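Local coordinates for ARO (armadillo repeats only protein) (Plasmodium falciparum Santa Lucia, PDB 5EWP) that probably serves as an armadillo-repeat scaffold for protein binding in the translocation and attachment of rhoptries to the apical pole of the parasite, at residues S224-Q232 and S243-T251; V103-S111 and I141-T151. One frame throughout, in Å; residues are numbered along the deposited sequence.

Contact 1 of 2, residues S224-Q232 and S243-T251; sequences SIKNLKTLQ and SNVLLLRLT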
loop_
_atom_site.group_PDB
_atom_site.type_symbol
_atom_site.label_atom_id
_atom_site.label_comp_id
_atom_site.label_asym_id
_atom_site.label_seq_id
_atom_site.Cartn_x
_atom_site.Cartn_y
_atom_site.Cartn_z
ATOM N N SER A 224 2.696 21.401 1.476
ATOM C CA SER A 224 2.939 20.817 2.790
ATOM C C SER A 224 2.703 21.811 3.919
ATOM O O SER A 224 1.940 21.535 4.840
ATOM C CB SER A 224 4.371 20.262 2.887
ATOM O OG SER A 224 5.347 21.279 2.693
ATOM N N ILE A 225 3.348 22.971 3.832
ATOM C CA ILE A 225 3.262 23.974 4.891
ATOM C C ILE A 225 1.818 24.437 5.087
ATOM O O ILE A 225 1.327 24.498 6.213
ATOM C CB ILE A 225 4.173 25.178 4.586
ATOM C CG1 ILE A 225 5.639 24.750 4.693
ATOM C CG2 ILE A 225 3.884 26.328 5.531
ATOM C CD1 ILE A 225 6.618 25.780 4.197
ATOM N N LYS A 226 1.144 24.730 3.982
ATOM C CA LYS A 226 -0.275 25.068 4.010
ATOM C C LYS A 226 -1.100 24.002 4.731
ATOM O O LYS A 226 -1.887 24.312 5.629
ATOM C CB LYS A 226 -0.806 25.245 2.587
ATOM C CG LYS A 226 -2.319 25.370 2.501
ATOM C CD LYS A 226 -2.771 25.448 1.058
ATOM C CE LYS A 226 -4.296 25.385 0.951
ATOM N NZ LYS A 226 -4.711 24.954 -0.413
ATOM N N ASN A 227 -0.920 22.741 4.336
ATOM C CA ASN A 227 -1.730 21.664 4.898
ATOM C C ASN A 227 -1.387 21.410 6.352
ATOM O O ASN A 227 -2.275 21.145 7.168
ATOM C CB ASN A 227 -1.567 20.374 4.091
ATOM C CG ASN A 227 -2.121 20.489 2.685
ATOM O OD1 ASN A 227 -2.839 21.436 2.364
ATOM N ND2 ASN A 227 -1.802 19.517 1.840
ATOM N N LEU A 228 -0.094 21.491 6.667
ATOM C CA LEU A 228 0.388 21.281 8.022
ATOM C C LEU A 228 -0.147 22.350 8.966
ATOM O O LEU A 228 -0.499 22.048 10.104
ATOM C CB LEU A 228 1.917 21.256 8.047
ATOM C CG LEU A 228 2.535 19.982 7.466
ATOM C CD1 LEU A 228 4.042 20.108 7.348
ATOM C CD2 LEU A 228 2.169 18.791 8.325
ATOM N N LYS A 229 -0.196 23.596 8.500
ATOM C CA LYS A 229 -0.757 24.679 9.307
ATOM C C LYS A 229 -2.212 24.387 9.677
ATOM O O LYS A 229 -2.641 24.648 10.804
ATOM C CB LYS A 229 -0.647 26.020 8.578
ATOM C CG LYS A 229 0.682 26.717 8.781
ATOM C CD LYS A 229 0.880 27.828 7.769
ATOM C CE LYS A 229 2.216 28.529 7.973
ATOM N NZ LYS A 229 2.472 29.535 6.897
ATOM N N THR A 230 -2.962 23.836 8.727
ATOM C CA THR A 230 -4.346 23.436 8.979
ATOM C C THR A 230 -4.417 22.301 9.997
ATOM O O THR A 230 -5.279 22.297 10.875
ATOM C CB THR A 230 -5.054 23.009 7.677
ATOM O OG1 THR A 230 -5.087 24.115 6.767
ATOM C CG2 THR A 230 -6.480 22.559 7.955
ATOM N N LEU A 231 -3.521 21.328 9.868
ATOM C CA LEU A 231 -3.517 20.186 10.775
ATOM C C LEU A 231 -3.139 20.543 12.216
ATOM O O LEU A 231 -3.675 19.962 13.163
ATOM C CB LEU A 231 -2.570 19.099 10.255
ATOM C CG LEU A 231 -3.021 18.301 9.032
ATOM C CD1 LEU A 231 -1.973 17.242 8.671
ATOM C CD2 LEU A 231 -4.375 17.652 9.274
ATOM N N GLN A 232 -2.224 21.491 12.395
ATOM C CA GLN A 232 -1.740 21.792 13.745
ATOM C C GLN A 232 -2.754 22.517 14.629
ATOM O O GLN A 232 -2.436 22.882 15.759
ATOM C CB GLN A 232 -0.450 22.610 13.679
ATOM C CG GLN A 232 -0.602 23.978 13.066
ATOM C CD GLN A 232 0.624 24.834 13.277
ATOM O OE1 GLN A 232 1.672 24.340 13.698
ATOM N NE2 GLN A 232 0.504 26.124 12.984
ATOM N N SER A 243 2.346 17.620 13.466
ATOM C CA SER A 243 2.203 18.648 12.440
ATOM C C SER A 243 3.101 19.829 12.740
ATOM O O SER A 243 3.788 20.341 11.856
ATOM C CB SER A 243 0.752 19.111 12.338
ATOM O OG SER A 243 -0.137 18.006 12.361
ATOM N N ASN A 244 3.101 20.247 14.001
ATOM C CA ASN A 244 3.980 21.318 14.444
ATOM C C ASN A 244 5.445 20.990 14.183
ATOM O O ASN A 244 6.189 21.826 13.671
ATOM C CB ASN A 244 3.765 21.610 15.932
ATOM C CG ASN A 244 4.349 22.949 16.354
ATOM O OD1 ASN A 244 4.339 23.915 15.588
ATOM N ND2 ASN A 244 4.859 23.011 17.580
ATOM N N VAL A 245 5.842 19.766 14.522
ATOM C CA VAL A 245 7.226 19.323 14.359
ATOM C C VAL A 245 7.707 19.362 12.905
ATOM O O VAL A 245 8.783 19.897 12.620
ATOM C CB VAL A 245 7.419 17.895 14.906
ATOM C CG1 VAL A 245 8.792 17.355 14.533
ATOM C CG2 VAL A 245 7.234 17.880 16.418
ATOM N N LEU A 246 6.919 18.806 11.987
ATOM C CA LEU A 246 7.317 18.814 10.583
ATOM C C LEU A 246 7.276 20.227 10.030
ATOM O O LEU A 246 8.130 20.608 9.229
ATOM C CB LEU A 246 6.429 17.888 9.748
ATOM C CG LEU A 246 6.707 17.836 8.238
ATOM C CD1 LEU A 246 8.167 17.539 7.929
ATOM C CD2 LEU A 246 5.806 16.806 7.564
ATOM N N LEU A 247 6.287 21.003 10.472
ATOM C CA LEU A 247 6.133 22.386 10.032
ATOM C C LEU A 247 7.391 23.197 10.331
ATOM O O LEU A 247 7.930 23.870 9.451
ATOM C CB LEU A 247 4.919 23.028 10.707
ATOM C CG LEU A 247 4.421 24.360 10.151
ATOM C CD1 LEU A 247 4.242 24.294 8.644
ATOM C CD2 LEU A 247 3.125 24.754 10.832
ATOM N N LEU A 248 7.864 23.104 11.572
ATOM C CA LEU A 248 9.088 23.776 11.999
ATOM C C LEU A 248 10.279 23.417 11.114
ATOM O O LEU A 248 11.135 24.259 10.843
ATOM C CB LEU A 248 9.411 23.429 13.455
ATOM C CG LEU A 248 8.402 23.871 14.518
ATOM C CD1 LEU A 248 8.869 23.459 15.910
ATOM C CD2 LEU A 248 8.151 25.370 14.440
ATOM N N ARG A 249 10.340 22.162 10.679
ATOM C CA ARG A 249 11.441 21.703 9.847
ATOM C C ARG A 249 11.434 22.371 8.479
ATOM O O ARG A 249 12.490 22.653 7.909
ATOM C CB ARG A 249 11.388 20.178 9.686
ATOM C CG ARG A 249 12.633 19.588 9.073
ATOM C CD ARG A 249 12.491 18.100 8.778
ATOM N NE ARG A 249 12.457 17.265 9.981
ATOM C CZ ARG A 249 13.535 16.873 10.659
ATOM N NH1 ARG A 249 14.742 17.276 10.283
ATOM N NH2 ARG A 249 13.407 16.105 11.733
ATOM N N LEU A 250 10.236 22.612 7.957
ATOM C CA LEU A 250 10.069 23.160 6.614
ATOM C C LEU A 250 10.094 24.679 6.600
ATOM O O LEU A 250 10.314 25.290 5.555
ATOM C CB LEU A 250 8.749 22.673 6.005
ATOM C CG LEU A 250 8.580 21.161 5.850
ATOM C CD1 LEU A 250 7.145 20.830 5.440
ATOM C CD2 LEU A 250 9.570 20.620 4.832
ATOM N N THR A 251 9.833 25.283 7.753
ATOM C CA THR A 251 9.850 26.741 7.883
ATOM C C THR A 251 11.249 27.279 8.208
ATOM O O THR A 251 11.883 26.861 9.178
ATOM C CB THR A 251 8.845 27.214 8.952
ATOM O OG1 THR A 251 9.146 26.593 10.208
ATOM C CG2 THR A 251 7.435 26.844 8.545
#
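Leu228 and Leu247 meet at the heart of an antiparallel helix pair that ends the armadillo solenoid. The segments 224-231 and 243-250 run at 149° to each other, with axes 8.9 Å apart.

The core is apolar. Leu228 is a knob in a hole formed by Ser243, Leu246, Leu247 and Leu250. Leu228 CD1 does most of the reaching and lies 3.6 Å from CG of Leu246. The side chains of Leu228 and Leu250 cross at about a right angle, with their CD1 atoms 3.7 Å apart. Leu247 has CG anti to its own backbone N (chi1 -167°), and its two methyls part from there. Leu247 CD1 lies 3.7 Å from CG2 of Ile225, while Leu247 CD2 rests 3.7 Å from CG of Lys229. Ile225 lies antiparallel to the Leu250 side chain, with Ile225 CG1 4.0 Å from Leu250 CB.

Two buried serine hydroxyls border this core. Each is hydrogen-bonded to a backbone carbonyl earlier in the chain, Ser243 OG to Leu239 O and Ser224 OG to Val219 O. Both also touch carbon across the interface. Ser243 OG packs 3.4 Å from CB of Leu231, and Ser224 OG lies 3.3 Å from CD1 of Leu250.

Contact 2 of 2, residues V103-S111 and I141-T151; sequences VHAAVVALS and IDGMKAACAQT
The contact belongs to the central run of helices in the solenoid, where Val107 of helix 100-113 packs against Met144, Ala147 and Cys148 of helix 142-156. The two segments cross at 41° with their axes 9.3 Å apart.

Val107 carries the middle with both methyls. Val107 CG1 sits between Ala147 CB and Cys148 SG, 3.9 Å from each. Val107 CG2 lies 3.7 Å from Met144 SD. The Met144 chain leaves with CG anti to the backbone N and then bends at chi2 (69°). The bend brings SD across Val107, the two side chains meeting at about a right angle, and carries Met144 CE to 4.0 Å from Val103 CG1.

This is side-by-side packing of helices from successive parts of an armadillo superhelix, with 29 residues between the two segments. Helix 58-70 packs on helix 100-113 through Ala105, Val108 and Ala109, and Leu95 of helix 87-95 also touches Val107. Helix 192-205 continues the stack beyond helix 142-156.

At the N-terminal end His104 reaches over to the second helix. Met144 SD stands obliquely to the His104 imidazole, 4.9 Å from the ring centroid. CD1 of Ile141, the N-cap residue, comes within 3.8 Å of His104 CE1. His104 ND1 is hydrogen-bonded to Ala53 N, and Trp51 makes an edge-to-face contact with the ring.

At the other end the helices come closest, and the small side chains of Ser111 and Thr151 meet there. Both hydroxyls hydrogen-bond within their own helix. Ser111 OG donates to Val108 O, and Thr151 OG1 donates to Ala147 O. Ala147 O also takes the backbone N-H of Thr151, the two donors arriving from opposite faces of the carbonyl plane. Thr151 OG1 is left 3.3 Å from Ser111 CB.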
loop_
_atom_site.group_PDB
_atom_site.type_symbol
_atom_site.label_atom_id
_atom_site.label_comp_id
_atom_site.label_asym_id
_atom_site.label_seq_id
_atom_site.Cartn_x
_atom_site.Cartn_y
_atom_site.Cartn_z
ATOM N N VAL A 103 -7.408 -5.132 -8.224
ATOM C CA VAL A 103 -6.501 -4.074 -7.788
ATOM C C VAL A 103 -6.435 -4.066 -6.267
ATOM O O VAL A 103 -5.357 -4.046 -5.686
ATOM C CB VAL A 103 -6.924 -2.699 -8.278
ATOM C CG1 VAL A 103 -5.949 -1.635 -7.717
ATOM C CG2 VAL A 103 -6.947 -2.672 -9.804
ATOM N N HIS A 104 -7.601 -4.090 -5.614
ATOM C CA HIS A 104 -7.606 -4.021 -4.154
ATOM C C HIS A 104 -6.853 -5.175 -3.517
ATOM O O HIS A 104 -6.092 -4.971 -2.582
ATOM C CB HIS A 104 -9.034 -3.994 -3.630
ATOM C CG HIS A 104 -9.740 -2.702 -3.882
ATOM N ND1 HIS A 104 -11.076 -2.517 -3.591
ATOM C CD2 HIS A 104 -9.289 -1.518 -4.357
ATOM C CE1 HIS A 104 -11.424 -1.285 -3.913
ATOM N NE2 HIS A 104 -10.355 -0.652 -4.368
ATOM N N ALA A 105 -7.068 -6.382 -4.024
ATOM C CA ALA A 105 -6.410 -7.553 -3.463
ATOM C C ALA A 105 -4.895 -7.442 -3.613
ATOM O O ALA A 105 -4.152 -7.792 -2.697
ATOM C CB ALA A 105 -6.929 -8.831 -4.133
ATOM N N ALA A 106 -4.450 -6.937 -4.762
ATOM C CA ALA A 106 -3.017 -6.730 -5.013
ATOM C C ALA A 106 -2.420 -5.678 -4.089
ATOM O O ALA A 106 -1.317 -5.852 -3.581
ATOM C CB ALA A 106 -2.781 -6.332 -6.501
ATOM N N VAL A 107 -3.137 -4.583 -3.875
ATOM C CA VAL A 107 -2.676 -3.563 -2.943
ATOM C C VAL A 107 -2.571 -4.120 -1.523
ATOM O O VAL A 107 -1.557 -3.921 -0.850
ATOM C CB VAL A 107 -3.618 -2.336 -2.955
ATOM C CG1 VAL A 107 -3.350 -1.433 -1.759
ATOM C CG2 VAL A 107 -3.451 -1.566 -4.263
ATOM N N VAL A 108 -3.607 -4.824 -1.067
ATOM C CA VAL A 108 -3.545 -5.427 0.266
ATOM C C VAL A 108 -2.355 -6.397 0.385
ATOM O O VAL A 108 -1.577 -6.310 1.353
ATOM C CB VAL A 108 -4.854 -6.164 0.613
ATOM C CG1 VAL A 108 -4.695 -6.935 1.934
ATOM C CG2 VAL A 108 -6.008 -5.156 0.684
ATOM N N ALA A 109 -2.185 -7.283 -0.597
ATOM C CA ALA A 109 -1.064 -8.246 -0.564
ATOM C C ALA A 109 0.278 -7.531 -0.511
ATOM O O ALA A 109 1.130 -7.853 0.320
ATOM C CB ALA A 109 -1.087 -9.180 -1.775
ATOM N N LEU A 110 0.466 -6.577 -1.410
ATOM C CA LEU A 110 1.749 -5.864 -1.483
ATOM C C LEU A 110 2.013 -5.067 -0.219
ATOM O O LEU A 110 3.157 -4.964 0.224
ATOM C CB LEU A 110 1.787 -4.952 -2.717
ATOM C CG LEU A 110 1.871 -5.701 -4.057
ATOM C CD1 LEU A 110 1.581 -4.762 -5.199
ATOM C CD2 LEU A 110 3.259 -6.335 -4.255
ATOM N N SER A 111 0.970 -4.507 0.385
ATOM C CA SER A 111 1.200 -3.718 1.590
ATOM C C SER A 111 1.707 -4.611 2.723
ATOM O O SER A 111 2.641 -4.235 3.423
ATOM C CB SER A 111 -0.062 -2.959 2.015
ATOM O OG SER A 111 -1.098 -3.836 2.403
ATOM N N ILE A 141 -11.049 5.906 -1.317
ATOM C CA ILE A 141 -11.239 4.918 -0.273
ATOM C C ILE A 141 -10.053 5.033 0.657
ATOM O O ILE A 141 -8.923 4.816 0.240
ATOM C CB ILE A 141 -11.347 3.481 -0.833
ATOM C CG1 ILE A 141 -12.528 3.356 -1.798
ATOM C CG2 ILE A 141 -11.456 2.474 0.299
ATOM C CD1 ILE A 141 -12.613 1.999 -2.466
ATOM N N ASP A 142 -10.313 5.385 1.914
ATOM C CA ASP A 142 -9.231 5.674 2.850
ATOM C C ASP A 142 -8.279 4.493 3.050
ATOM O O ASP A 142 -7.070 4.684 3.153
ATOM C CB ASP A 142 -9.799 6.125 4.198
ATOM C CG ASP A 142 -8.714 6.616 5.149
ATOM O OD1 ASP A 142 -7.901 7.483 4.746
ATOM O OD2 ASP A 142 -8.686 6.147 6.307
ATOM N N GLY A 143 -8.814 3.275 3.110
ATOM C CA GLY A 143 -7.967 2.108 3.326
ATOM C C GLY A 143 -6.976 1.914 2.194
ATOM O O GLY A 143 -5.814 1.575 2.402
ATOM N N MET A 144 -7.466 2.123 0.983
ATOM C CA MET A 144 -6.670 2.053 -0.237
ATOM C C MET A 144 -5.561 3.114 -0.250
ATOM O O MET A 144 -4.392 2.804 -0.446
ATOM C CB MET A 144 -7.609 2.226 -1.431
ATOM C CG MET A 144 -6.955 2.307 -2.789
ATOM S SD MET A 144 -6.214 0.785 -3.355
ATOM C CE MET A 144 -5.748 1.307 -5.015
ATOM N N LYS A 145 -5.921 4.373 -0.024
ATOM C CA LYS A 145 -4.909 5.425 -0.113
ATOM C C LYS A 145 -3.861 5.279 0.990
ATOM O O LYS A 145 -2.678 5.503 0.747
ATOM C CB LYS A 145 -5.558 6.817 -0.078
ATOM C CG LYS A 145 -6.216 7.206 1.233
ATOM C CD LYS A 145 -7.253 8.334 1.040
ATOM C CE LYS A 145 -6.855 9.296 -0.052
ATOM N NZ LYS A 145 -7.761 10.475 -0.108
ATOM N N ALA A 146 -4.277 4.857 2.180
ATOM C CA ALA A 146 -3.340 4.683 3.282
ATOM C C ALA A 146 -2.395 3.503 3.056
ATOM O O ALA A 146 -1.206 3.605 3.350
ATOM C CB ALA A 146 -4.088 4.500 4.586
ATOM N N ALA A 147 -2.929 2.393 2.541
ATOM C CA ALA A 147 -2.122 1.208 2.257
ATOM C C ALA A 147 -1.103 1.494 1.157
ATOM O O ALA A 147 0.051 1.053 1.238
ATOM C CB ALA A 147 -3.010 0.027 1.864
ATOM N N CYS A 148 -1.526 2.217 0.124
ATOM C CA CYS A 148 -0.607 2.569 -0.950
ATOM C C CYS A 148 0.511 3.480 -0.437
ATOM O O CYS A 148 1.680 3.271 -0.754
ATOM C CB CYS A 148 -1.350 3.248 -2.089
ATOM S SG CYS A 148 -2.330 2.080 -3.088
ATOM N N ALA A 149 0.147 4.455 0.390
ATOM C CA ALA A 149 1.128 5.381 0.958
ATOM C C ALA A 149 2.144 4.643 1.826
ATOM O O ALA A 149 3.346 4.906 1.734
ATOM C CB ALA A 149 0.434 6.475 1.763
ATOM N N GLN A 150 1.662 3.721 2.655
ATOM C CA GLN A 150 2.543 2.936 3.531
ATOM C C GLN A 150 3.509 2.085 2.718
ATOM O O GLN A 150 4.676 1.985 3.052
ATOM C CB GLN A 150 1.733 2.037 4.466
ATOM C CG GLN A 150 2.591 1.258 5.477
ATOM C CD GLN A 150 3.234 2.160 6.517
ATOM O OE1 GLN A 150 4.466 2.175 6.690
ATOM N NE2 GLN A 150 2.404 2.910 7.226
ATOM N N THR A 151 3.011 1.445 1.666
ATOM C CA THR A 151 3.857 0.592 0.835
ATOM C C THR A 151 4.923 1.413 0.119
ATOM O O THR A 151 6.093 1.021 0.059
ATOM C CB THR A 151 3.000 -0.190 -0.180
ATOM O OG1 THR A 151 1.958 -0.834 0.546
ATOM C CG2 THR A 151 3.827 -1.267 -0.872
#

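How the contacts relate
Contact 2 comes first along the chain and closes before contact 1 opens. Its centre is about 3 Å from the centre of the chain, and that of contact 1, at the C-terminal end, about 24 Å. The centres of the contacts are about 26 Å apart, and their nearest atoms about 11 Å. They share no helix. Helix 192-205 lies between them in sequence and touches both, through Ala146, Ala149 and Gln150 of contact 2 and Ser243 and Leu246 of contact 1. The two contacts thus sample the middle of the solenoid and its C-terminal helix pair, consistent with one elongated armadillo scaffold for protein binding.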